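Local coordinates for protein down syndrome cell adhesion molecule, isoform AK (Drosophila melanogaster, PDB 4WVR) that probably mediates cell adhesion by pairing with copies of its own isoform, here represented by its seventh immunoglobulin domain, at residues V28-Q33 against F82-E87; I41-N46 against S67-A72. All coordinates share one frame; numbering follows the deposited sequence.

Contact 1. Residues V28-Q33 against F82-E87; sequences VQCMVQ and FKCIAE
C30 and C84 meet across the core of the sandwich through a disulfide whose SG atoms lie 2.0 Å apart. The two cysteines approach almost symmetrically. Each SG is anti to its own backbone N (chi1 -178° in C30, 177° in C84), which sends both sulfurs off beside the carbonyl carbon and lets them meet midway between the strands. The CB-SG-SG-CB torsion of -82° turns the two CB-SG bonds nearly perpendicular, in the left-handed sense, and brings C30 CB to 3.7 Å from C84 CB. The bridge fixes the spacing of the strands at this level, with C30 CA 6.4 Å from C84 CA.

Two residues further along both segments, V32 faces A86 in a looser contact. One methyl of the valine does the touching: V32 CG2, set anti to the carbonyl carbon and beside the backbone N, comes to 3.8 Å from A86 CB. The backbones have spread a little here, and the small alanine is met by a single valine branch. Both pairs are buried and apolar, and no hydrogen bond passes between the segments; the link is covalent at one level and van der Waals at the next.

This is the canonical disulfide of the immunoglobulin fold, joining strand 26-31 of one sheet to strand 80-87 of the other. C30 also packs on I10, and Q29, just before the bridge, hydrogen-bonds through NE2 to L69 O of the second subunit. Strand 66-71 lies beside 26-31 in its sheet, while strands 40-45 and 92-99 flank 80-87.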
ATOM      1  N   VAL A  28      -0.322   1.779  -4.488  1.00 21.16           N
ATOM      2  CA  VAL A  28       0.023   2.765  -3.471  1.00 24.82           C
ATOM      3  C   VAL A  28      -1.050   2.813  -2.387  1.00 26.85           C
ATOM      4  O   VAL A  28      -2.199   2.421  -2.626  1.00 22.56           O
ATOM      5  CB  VAL A  28       0.176   4.179  -4.068  1.00 29.11           C
ATOM      6  CG1 VAL A  28       1.456   4.293  -4.890  1.00 27.49           C
ATOM      7  CG2 VAL A  28      -1.049   4.544  -4.903  1.00 31.15           C
ATOM      8  N   GLN A  29      -0.665   3.278  -1.199  1.00 23.13           N
ATOM      9  CA  GLN A  29      -1.616   3.540  -0.122  1.00 26.77           C
ATOM     10  C   GLN A  29      -1.724   5.033   0.085  1.00 29.63           C
ATOM     11  O   GLN A  29      -0.712   5.708   0.288  1.00 28.00           O
ATOM     12  CB  GLN A  29      -1.190   2.912   1.204  1.00 34.97           C
ATOM     13  CG  GLN A  29      -1.287   1.405   1.294  1.00 37.38           C
ATOM     14  CD  GLN A  29      -1.240   0.902   2.731  1.00 40.79           C
ATOM     15  OE1 GLN A  29      -1.668   1.578   3.670  1.00 41.51           O
ATOM     16  NE2 GLN A  29      -0.626  -0.252   2.913  1.00 41.73           N
ATOM     17  N   CYS A  30      -2.948   5.547   0.057  1.00 26.12           N
ATOM     18  CA  CYS A  30      -3.195   6.939   0.414  1.00 22.91           C
ATOM     19  C   CYS A  30      -3.523   7.006   1.895  1.00 28.24           C
ATOM     20  O   CYS A  30      -4.625   6.651   2.317  1.00 26.93           O
ATOM     21  CB  CYS A  30      -4.332   7.525  -0.422  1.00 29.22           C
ATOM     22  SG  CYS A  30      -4.662   9.269  -0.091  1.00 28.65           S
ATOM     23  N   MET A  31      -2.556   7.444   2.691  1.00 23.55           N
ATOM     24  CA  MET A  31      -2.719   7.439   4.136  1.00 23.29           C
ATOM     25  C   MET A  31      -2.820   8.854   4.681  1.00 29.45           C
ATOM     26  O   MET A  31      -1.841   9.598   4.712  1.00 26.46           O
ATOM     27  CB  MET A  31      -1.564   6.683   4.802  1.00 25.91           C
ATOM     28  CG  MET A  31      -1.621   5.169   4.581  1.00 28.15           C
ATOM     29  SD  MET A  31      -0.115   4.313   5.097  1.00 29.01           S
ATOM     30  CE  MET A  31       1.035   4.877   3.843  1.00 27.29           C
ATOM     31  N   VAL A  32      -4.026   9.218   5.095  1.00 28.07           N
ATOM     32  CA  VAL A  32      -4.273  10.517   5.697  1.00 31.34           C
ATOM     33  C   VAL A  32      -3.652  10.564   7.090  1.00 30.06           C
ATOM     34  O   VAL A  32      -3.782   9.620   7.870  1.00 27.76           O
ATOM     35  CB  VAL A  32      -5.786  10.815   5.773  1.00 31.75           C
ATOM     36  CG1 VAL A  32      -6.045  12.126   6.499  1.00 28.43           C
ATOM     37  CG2 VAL A  32      -6.390  10.836   4.375  1.00 27.02           C
ATOM     38  N   GLN A  33      -2.957  11.654   7.394  1.00 32.10           N
ATOM     39  CA  GLN A  33      -2.353  11.824   8.708  1.00 29.43           C
ATOM     40  C   GLN A  33      -3.255  12.684   9.590  1.00 42.08           C
ATOM     41  O   GLN A  33      -4.082  12.168  10.342  1.00 39.32           O
ATOM     42  CB  GLN A  33      -0.962  12.445   8.579  1.00 30.26           C
ATOM     43  CG  GLN A  33      -0.048  11.684   7.632  1.00 35.12           C
ATOM     44  CD  GLN A  33       0.143  10.236   8.050  1.00 36.14           C
ATOM     45  OE1 GLN A  33       0.416   9.948   9.215  1.00 33.58           O
ATOM     46  NE2 GLN A  33      -0.007   9.319   7.098  1.00 26.85           N
ATOM     47  N   PHE A  82      -1.594   9.606 -11.057  1.00 28.59           N
ATOM     48  CA  PHE A  82      -2.577   9.151 -10.086  1.00 26.82           C
ATOM     49  C   PHE A  82      -2.668  10.153  -8.949  1.00 29.77           C
ATOM     50  O   PHE A  82      -1.665  10.496  -8.327  1.00 26.63           O
ATOM     51  CB  PHE A  82      -2.217   7.765  -9.545  1.00 24.15           C
ATOM     52  CG  PHE A  82      -2.416   6.659 -10.540  1.00 25.22           C
ATOM     53  CD1 PHE A  82      -1.438   6.365 -11.472  1.00 25.51           C
ATOM     54  CD2 PHE A  82      -3.582   5.913 -10.539  1.00 24.27           C
ATOM     55  CE1 PHE A  82      -1.621   5.348 -12.391  1.00 32.91           C
ATOM     56  CE2 PHE A  82      -3.771   4.896 -11.454  1.00 29.66           C
ATOM     57  CZ  PHE A  82      -2.789   4.614 -12.380  1.00 29.23           C
ATOM     58  N   LYS A  83      -3.876  10.628  -8.683  1.00 25.73           N
ATOM     59  CA  LYS A  83      -4.072  11.578  -7.606  1.00 27.43           C
ATOM     60  C   LYS A  83      -5.016  11.018  -6.560  1.00 27.17           C
ATOM     61  O   LYS A  83      -6.073  10.485  -6.886  1.00 29.18           O
ATOM     62  CB  LYS A  83      -4.612  12.904  -8.145  1.00 26.42           C
ATOM     63  CG  LYS A  83      -4.823  13.963  -7.073  1.00 35.21           C
ATOM     64  CD  LYS A  83      -5.473  15.207  -7.655  1.00 45.67           C
ATOM     65  CE  LYS A  83      -4.645  15.778  -8.797  1.00 41.38           C
ATOM     66  NZ  LYS A  83      -5.303  16.964  -9.416  1.00 50.39           N
ATOM     67  N   CYS A  84      -4.615  11.124  -5.300  1.00 28.50           N
ATOM     68  CA  CYS A  84      -5.502  10.812  -4.194  1.00 29.92           C
ATOM     69  C   CYS A  84      -6.027  12.104  -3.599  1.00 33.24           C
ATOM     70  O   CYS A  84      -5.246  12.992  -3.265  1.00 30.29           O
ATOM     71  CB  CYS A  84      -4.787  10.003  -3.120  1.00 29.40           C
ATOM     72  SG  CYS A  84      -5.840   9.686  -1.690  1.00 32.39           S
ATOM     73  N   ILE A  85      -7.346  12.208  -3.475  1.00 28.12           N
ATOM     74  CA  ILE A  85      -7.969  13.388  -2.891  1.00 34.12           C
ATOM     75  C   ILE A  85      -8.679  13.041  -1.588  1.00 32.49           C
ATOM     76  O   ILE A  85      -9.534  12.158  -1.555  1.00 33.28           O
ATOM     77  CB  ILE A  85      -8.977  14.031  -3.861  1.00 39.08           C
ATOM     78  CG1 ILE A  85      -8.319  14.293  -5.217  1.00 33.95           C
ATOM     79  CG2 ILE A  85      -9.540  15.318  -3.265  1.00 36.59           C
ATOM     80  CD1 ILE A  85      -9.290  14.713  -6.291  1.00 40.61           C
ATOM     81  N   ALA A  86      -8.314  13.741  -0.519  1.00 29.93           N
ATOM     82  CA  ALA A  86      -8.926  13.536   0.789  1.00 32.48           C
ATOM     83  C   ALA A  86      -9.707  14.771   1.222  1.00 42.70           C
ATOM     84  O   ALA A  86      -9.150  15.867   1.305  1.00 38.86           O
ATOM     85  CB  ALA A  86      -7.868  13.198   1.820  1.00 25.43           C
ATOM     86  N   GLU A  87     -10.993  14.587   1.503  1.00 41.30           N
ATOM     87  CA  GLU A  87     -11.865  15.695   1.877  1.00 41.23           C
ATOM     88  C   GLU A  87     -12.659  15.433   3.147  1.00 44.80           C
ATOM     89  O   GLU A  87     -13.167  14.334   3.364  1.00 34.68           O
ATOM     90  CB  GLU A  87     -12.846  16.009   0.747  1.00 39.65           C
ATOM     91  CG  GLU A  87     -12.208  16.453  -0.548  1.00 56.90           C
ATOM     92  CD  GLU A  87     -13.145  16.305  -1.733  1.00 67.29           C
ATOM     93  OE1 GLU A  87     -14.208  15.669  -1.581  1.00 65.80           O
ATOM     94  OE2 GLU A  87     -12.820  16.836  -2.812  1.00 74.58           O
TER

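Contact 2. Residues I41-N46 against S67-A72; sequences IKWTLN and SVLNIA
The indole N-H of W43 reaches the hydroxyl of S67 in a hydrogen bond from NE1 to OG of 2.9 Å. It is nearly straight, at 176°, and OG lies in the plane of the ring, so the N-H is used end-on. With OG anti to its backbone N (chi1 176°), the serine presents its hydroxyl to the indole. A water also grips the hydroxyl, 2.6 Å from S67 OG, and donates to the carbonyl oxygen I41 O at 3.1 Å. The water thus ties the backbone of strand 40-45 to the same oxygen that receives the indole. At the ring's edge, in its plane, S67 O stands 3.8 Å from W43 CZ2, a polar edge contact rather than a hydrogen bond.

Apolar contact is made on a face of the indole. L69 crosses it obliquely and lays CD1 over the six-membered ring in a CH-pi contact, 3.8 Å from the centroid and 26° off the normal. L69 CD1 is displaced toward the rim and lies 3.5 Å from W43 CE3. Beside the serine, I41 CG2 presses against S67 CB at 3.5 Å, closer than usual for two carbons.

A leucine in place of W43 would probably leave S67 OG without its indole donor and open a gap beneath the L69 methyl.

The segments lie in opposite sheets, and W43 is the tryptophan that characteristically fills the core of immunoglobulin domains. The combination implies directional bonding as well as bulk: a polar N-H that would be costly to bury is satisfied by S67, and that bond, together with the leucine over the face, probably helps set how the ring is turned, along with the other side chains packed around it.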
ATOM      1  N   ILE A  41     -12.247   9.795   0.560  1.00 35.39           N
ATOM      2  CA  ILE A  41     -10.999   9.599  -0.166  1.00 34.52           C
ATOM      3  C   ILE A  41     -11.270   9.031  -1.549  1.00 38.60           C
ATOM      4  O   ILE A  41     -11.804   7.931  -1.686  1.00 36.60           O
ATOM      5  CB  ILE A  41     -10.041   8.664   0.596  1.00 35.36           C
ATOM      6  CG1 ILE A  41      -9.832   9.167   2.026  1.00 33.27           C
ATOM      7  CG2 ILE A  41      -8.718   8.576  -0.126  1.00 29.16           C
ATOM      8  CD1 ILE A  41      -8.946   8.274   2.867  1.00 37.44           C
ATOM      9  N   LYS A  42     -10.904   9.788  -2.577  1.00 32.23           N
ATOM     10  CA  LYS A  42     -11.177   9.379  -3.947  1.00 32.87           C
ATOM     11  C   LYS A  42      -9.947   9.532  -4.829  1.00 29.53           C
ATOM     12  O   LYS A  42      -8.984  10.204  -4.462  1.00 33.12           O
ATOM     13  CB  LYS A  42     -12.337  10.187  -4.521  1.00 36.96           C
ATOM     14  CG  LYS A  42     -12.132  11.681  -4.444  1.00 43.85           C
ATOM     15  CD  LYS A  42     -13.371  12.421  -4.913  1.00 43.71           C
ATOM     16  CE  LYS A  42     -13.162  13.922  -4.865  1.00 55.64           C
ATOM     17  NZ  LYS A  42     -14.378  14.645  -5.321  1.00 63.43           N
ATOM     18  N   TRP A  43      -9.991   8.906  -6.000  1.00 29.25           N
ATOM     19  CA  TRP A  43      -8.839   8.857  -6.885  1.00 29.95           C
ATOM     20  C   TRP A  43      -9.151   9.388  -8.279  1.00 35.87           C
ATOM     21  O   TRP A  43     -10.278   9.277  -8.765  1.00 29.55           O
ATOM     22  CB  TRP A  43      -8.320   7.422  -6.997  1.00 30.11           C
ATOM     23  CG  TRP A  43      -7.774   6.851  -5.721  1.00 27.00           C
ATOM     24  CD1 TRP A  43      -8.486   6.276  -4.707  1.00 30.53           C
ATOM     25  CD2 TRP A  43      -6.397   6.779  -5.336  1.00 23.83           C
ATOM     26  NE1 TRP A  43      -7.637   5.858  -3.711  1.00 27.14           N
ATOM     27  CE2 TRP A  43      -6.348   6.154  -4.073  1.00 25.86           C
ATOM     28  CE3 TRP A  43      -5.199   7.189  -5.932  1.00 28.04           C
ATOM     29  CZ2 TRP A  43      -5.150   5.927  -3.397  1.00 21.61           C
ATOM     30  CZ3 TRP A  43      -4.006   6.960  -5.259  1.00 27.08           C
ATOM     31  CH2 TRP A  43      -3.993   6.337  -4.004  1.00 23.12           C
ATOM     32  N   THR A  44      -8.141   9.966  -8.921  1.00 30.65           N
ATOM     33  CA  THR A  44      -8.234  10.300 -10.337  1.00 29.99           C
ATOM     34  C   THR A  44      -7.002   9.798 -11.083  1.00 30.11           C
ATOM     35  O   THR A  44      -5.916   9.682 -10.510  1.00 30.98           O
ATOM     36  CB  THR A  44      -8.388  11.824 -10.570  1.00 33.76           C
ATOM     37  OG1 THR A  44      -7.259  12.518 -10.024  1.00 33.66           O
ATOM     38  CG2 THR A  44      -9.659  12.341  -9.924  1.00 34.70           C
ATOM     39  N   LEU A  45      -7.189   9.470 -12.354  1.00 30.07           N
ATOM     40  CA  LEU A  45      -6.083   9.146 -13.244  1.00 28.13           C
ATOM     41  C   LEU A  45      -6.114  10.114 -14.414  1.00 40.56           C
ATOM     42  O   LEU A  45      -7.027  10.062 -15.236  1.00 35.18           O
ATOM     43  CB  LEU A  45      -6.175   7.704 -13.745  1.00 33.50           C
ATOM     44  CG  LEU A  45      -5.183   7.316 -14.843  1.00 35.86           C
ATOM     45  CD1 LEU A  45      -3.749   7.522 -14.370  1.00 37.55           C
ATOM     46  CD2 LEU A  45      -5.404   5.879 -15.297  1.00 34.03           C
ATOM     47  N   ASN A  46      -5.121  10.998 -14.478  1.00 39.36           N
ATOM     48  CA  ASN A  46      -5.109  12.081 -15.458  1.00 39.36           C
ATOM     49  C   ASN A  46      -6.402  12.886 -15.389  1.00 40.88           C
ATOM     50  O   ASN A  46      -7.079  13.087 -16.400  1.00 46.43           O
ATOM     51  CB  ASN A  46      -4.888  11.532 -16.868  1.00 36.92           C
ATOM     52  CG  ASN A  46      -3.590  10.762 -16.989  1.00 35.79           C
ATOM     53  OD1 ASN A  46      -2.542  11.216 -16.535  1.00 38.20           O
ATOM     54  ND2 ASN A  46      -3.657   9.583 -17.589  1.00 41.84           N
ATOM     55  N   SER A  67      -6.868   4.742   2.020  1.00 22.70           N
ATOM     56  CA  SER A  67      -7.398   4.114   0.820  1.00 23.48           C
ATOM     57  C   SER A  67      -6.262   3.472   0.033  1.00 25.37           C
ATOM     58  O   SER A  67      -5.199   4.070  -0.131  1.00 25.22           O
ATOM     59  CB  SER A  67      -8.138   5.132  -0.049  1.00 25.86           C
ATOM     60  OG  SER A  67      -8.577   4.544  -1.264  1.00 23.74           O
ATOM     61  N   VAL A  68      -6.497   2.256  -0.450  1.00 21.63           N
ATOM     62  CA  VAL A  68      -5.475   1.497  -1.169  1.00 24.41           C
ATOM     63  C   VAL A  68      -5.799   1.344  -2.650  1.00 21.68           C
ATOM     64  O   VAL A  68      -6.899   0.930  -3.016  1.00 23.43           O
ATOM     65  CB  VAL A  68      -5.304   0.091  -0.579  1.00 24.71           C
ATOM     66  CG1 VAL A  68      -4.087  -0.588  -1.192  1.00 30.35           C
ATOM     67  CG2 VAL A  68      -5.180   0.165   0.932  1.00 34.97           C
ATOM     68  N   LEU A  69      -4.834   1.667  -3.502  1.00 22.50           N
ATOM     69  CA  LEU A  69      -5.001   1.483  -4.937  1.00 20.53           C
ATOM     70  C   LEU A  69      -4.069   0.373  -5.407  1.00 26.76           C
ATOM     71  O   LEU A  69      -2.897   0.344  -5.039  1.00 23.95           O
ATOM     72  CB  LEU A  69      -4.728   2.791  -5.689  1.00 23.02           C
ATOM     73  CG  LEU A  69      -4.966   2.815  -7.205  1.00 20.37           C
ATOM     74  CD1 LEU A  69      -5.455   4.181  -7.645  1.00 25.65           C
ATOM     75  CD2 LEU A  69      -3.694   2.440  -7.965  1.00 23.63           C
ATOM     76  N   ASN A  70      -4.600  -0.550  -6.203  1.00 23.20           N
ATOM     77  CA  ASN A  70      -3.798  -1.636  -6.758  1.00 23.78           C
ATOM     78  C   ASN A  70      -4.077  -1.840  -8.237  1.00 26.62           C
ATOM     79  O   ASN A  70      -5.229  -1.839  -8.671  1.00 28.74           O
ATOM     80  CB  ASN A  70      -4.051  -2.948  -5.999  1.00 21.31           C
ATOM     81  CG  ASN A  70      -3.178  -4.090  -6.496  1.00 22.61           C
ATOM     82  OD1 ASN A  70      -3.661  -5.039  -7.118  1.00 24.84           O
ATOM     83  ND2 ASN A  70      -1.879  -3.997  -6.234  1.00 20.69           N
ATOM     84  N   ILE A  71      -3.013  -2.006  -9.011  1.00 21.91           N
ATOM     85  CA  ILE A  71      -3.144  -2.375 -10.409  1.00 23.88           C
ATOM     86  C   ILE A  71      -2.564  -3.769 -10.570  1.00 23.75           C
ATOM     87  O   ILE A  71      -1.345  -3.933 -10.654  1.00 23.39           O
ATOM     88  CB  ILE A  71      -2.432  -1.383 -11.339  1.00 28.93           C
ATOM     89  CG1 ILE A  71      -2.901   0.044 -11.047  1.00 31.52           C
ATOM     90  CG2 ILE A  71      -2.675  -1.757 -12.798  1.00 26.04           C
ATOM     91  CD1 ILE A  71      -2.182   1.103 -11.864  1.00 32.24           C
ATOM     92  N   ALA A  72      -3.443  -4.767 -10.588  1.00 24.77           N
ATOM     93  CA  ALA A  72      -3.033  -6.169 -10.554  1.00 27.16           C
ATOM     94  C   ALA A  72      -2.124  -6.552 -11.721  1.00 26.87           C
ATOM     95  O   ALA A  72      -1.162  -7.303 -11.546  1.00 27.69           O
ATOM     96  CB  ALA A  72      -4.262  -7.067 -10.528  1.00 23.78           C
TER
HETATM   97  O   HOH W   1     -11.179   4.954  -1.127  1.00 33.87           O

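Contacts 1 and 2 both span the two sheets of the immunoglobulin sandwich, with centres about 8 Å apart, and contact 2 is nested within the chain loop that the disulfide closes. Within each sheet they are joined by backbone: C30 N lies 2.7 Å from S67 O, and I85 N 2.8 Å from K42 O, both probable hydrogen bonds. Between the sheets their side chains pack directly, C30 CB at 3.5 Å from W43 CZ2 and C84 SG at 3.5 Å from I41 CG2. Disulfide and tryptophan thus form one continuous core. The sheet holding strands 26-31 and 66-71 also meets the second subunit, consistent with a role in homodimerization.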